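PDB 7CRD: probable enoyl-CoA hydratase/isomerase from Pseudomonas aeruginosa, which belongs to the crotonase-like enoyl-CoA hydratase/isomerase family, binds coenzyme A and probably shifts the double bond of enoyl-CoA substrates. Local coordinates for residues L52-D57 with T183-A188. Residues are numbered along the deposited sequence; the frame is centred on the assembly and turned at random.
Sequences LITGGD and TVLEHA
Leu-52 on strand 50-54 meets Ala-188 of helix 182-196, its CD1 lying 3.6 Å from Ala-188 CB. The CA–CB bond of the leucine points toward the helix, and chi1 171° with chi2 72° leaves CD1 as the branch that touches the alanine methyl. Two residues on, Thr-54 presents its hydroxyl to Leu-185, whose side chain it crosses at about a right angle. Thr-54 OG1 meets the branch end-on, almost continuing the Leu-185 CB–CG bond, 3.6 Å from Leu-185 CG and nearly as close to both methyls; Thr-54 CG2 lies 4.1 Å from Leu-185 CD2. Although it faces hydrocarbon, this buried hydroxyl is satisfied: it is hydrogen-bonded to Ala-98 O and accepts a nearly straight bond from Gly-56 N (3.1 Å, 169°), closing an ST turn as the strand ends. The turn carries the chain round the tip of Leu-185, so that Gly-56 O, which accepts from Asn-100 ND2, comes to 3.7 Å from Leu-185 CD1. At the exposed margin, Asp-57 OD1 is equally far, 4.0 Å, from both methyls of Leu-185; across these two segments Leu-185 makes only van der Waals contacts. Helix 182-196 thus packs on one face of the crotonase-fold sheet, where strand 50-54 runs between strands 13-18 and 95-99: Leu-185 also touches Arg-17 and Asn-100, and Ala-188 rests on Ile-96, Ala-98 and Phe-118 of strands 95-99 and 116-120.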
loop_
_atom_site.group_PDB
_atom_site.type_symbol
_atom_site.label_atom_id
_atom_site.label_comp_id
_atom_site.label_asym_id
_atom_site.label_seq_id
_atom_site.Cartn_x
_atom_site.Cartn_y
_atom_site.Cartn_z
ATOM N N LEU A 52 0.036 8.683 -8.801
ATOM C CA LEU A 52 1.029 7.613 -8.867
ATOM C C LEU A 52 1.773 7.548 -7.544
ATOM O O LEU A 52 2.200 8.582 -7.019
ATOM C CB LEU A 52 2.032 7.831 -10.010
ATOM C CG LEU A 52 3.246 6.880 -10.030
ATOM C CD1 LEU A 52 2.825 5.473 -10.448
ATOM C CD2 LEU A 52 4.377 7.380 -10.934
ATOM N N ILE A 53 1.928 6.344 -7.006
ATOM C CA ILE A 53 2.648 6.124 -5.758
ATOM C C ILE A 53 3.871 5.274 -6.056
ATOM O O ILE A 53 3.755 4.217 -6.689
ATOM C CB ILE A 53 1.761 5.441 -4.700
ATOM C CG1 ILE A 53 0.495 6.250 -4.457
ATOM C CG2 ILE A 53 2.529 5.308 -3.375
ATOM C CD1 ILE A 53 -0.403 5.626 -3.402
ATOM N N THR A 54 5.040 5.720 -5.590
ATOM C CA THR A 54 6.266 4.999 -5.886
ATOM C C THR A 54 7.316 5.321 -4.834
ATOM O O THR A 54 7.241 6.335 -4.139
ATOM C CB THR A 54 6.794 5.360 -7.280
ATOM O OG1 THR A 54 7.918 4.536 -7.593
ATOM C CG2 THR A 54 7.209 6.825 -7.301
ATOM N N GLY A 55 8.301 4.436 -4.733
ATOM C CA GLY A 55 9.466 4.699 -3.921
ATOM C C GLY A 55 10.712 4.917 -4.754
ATOM O O GLY A 55 11.800 5.096 -4.202
ATOM N N GLY A 56 10.578 4.880 -6.076
ATOM C CA GLY A 56 11.702 5.076 -6.975
ATOM C C GLY A 56 12.186 3.791 -7.624
ATOM O O GLY A 56 11.515 2.759 -7.630
ATOM N N ASP A 57 13.398 3.864 -8.182
ATOM C CA ASP A 57 13.913 2.788 -9.016
ATOM C C ASP A 57 14.384 1.575 -8.233
ATOM O O ASP A 57 14.570 0.510 -8.831
ATOM C CB ASP A 57 15.092 3.287 -9.863
ATOM C CG ASP A 57 14.687 4.336 -10.863
ATOM O OD1 ASP A 57 13.480 4.527 -11.079
ATOM O OD2 ASP A 57 15.589 4.980 -11.439
ATOM N N THR A 183 12.252 1.490 -15.732
ATOM C CA THR A 183 11.214 0.989 -16.630
ATOM C C THR A 183 9.865 0.896 -15.925
ATOM O O THR A 183 8.825 1.162 -16.528
ATOM C CB THR A 183 11.604 -0.386 -17.174
ATOM O OG1 THR A 183 12.864 -0.304 -17.857
ATOM C CG2 THR A 183 10.544 -0.893 -18.138
ATOM N N VAL A 184 9.859 0.501 -14.651
ATOM C CA VAL A 184 8.585 0.337 -13.946
ATOM C C VAL A 184 7.852 1.668 -13.855
ATOM O O VAL A 184 6.636 1.751 -14.086
ATOM C CB VAL A 184 8.810 -0.275 -12.548
ATOM C CG1 VAL A 184 7.476 -0.462 -11.828
ATOM C CG2 VAL A 184 9.521 -1.601 -12.662
ATOM N N LEU A 185 8.579 2.735 -13.512
ATOM C CA LEU A 185 7.942 4.034 -13.318
ATOM C C LEU A 185 7.525 4.653 -14.643
ATOM O O LEU A 185 6.483 5.311 -14.724
ATOM C CB LEU A 185 8.881 4.977 -12.565
ATOM C CG LEU A 185 8.960 4.801 -11.047
ATOM C CD1 LEU A 185 9.600 3.468 -10.673
ATOM C CD2 LEU A 185 9.757 5.944 -10.443
ATOM N N GLU A 186 8.331 4.458 -15.687
ATOM C CA GLU A 186 7.980 4.978 -17.006
ATOM C C GLU A 186 6.719 4.308 -17.536
ATOM O O GLU A 186 5.821 4.983 -18.055
ATOM C CB GLU A 186 9.169 4.794 -17.968
ATOM C CG GLU A 186 10.407 5.620 -17.559
ATOM C CD GLU A 186 11.745 5.149 -18.158
ATOM O OE1 GLU A 186 11.791 4.110 -18.856
ATOM O OE2 GLU A 186 12.770 5.832 -17.920
ATOM N N HIS A 187 6.612 2.991 -17.365
ATOM C CA HIS A 187 5.393 2.279 -17.737
ATOM C C HIS A 187 4.186 2.761 -16.935
ATOM O O HIS A 187 3.091 2.925 -17.488
ATOM C CB HIS A 187 5.609 0.780 -17.544
ATOM C CG HIS A 187 4.504 -0.052 -18.093
ATOM N ND1 HIS A 187 4.471 -0.471 -19.404
ATOM C CD2 HIS A 187 3.379 -0.533 -17.514
ATOM C CE1 HIS A 187 3.372 -1.174 -19.612
ATOM N NE2 HIS A 187 2.696 -1.234 -18.479
ATOM N N ALA A 188 4.364 3.004 -15.631
ATOM C CA ALA A 188 3.264 3.494 -14.813
ATOM C C ALA A 188 2.820 4.879 -15.256
ATOM O O ALA A 188 1.619 5.171 -15.300
ATOM C CB ALA A 188 3.676 3.506 -13.337
#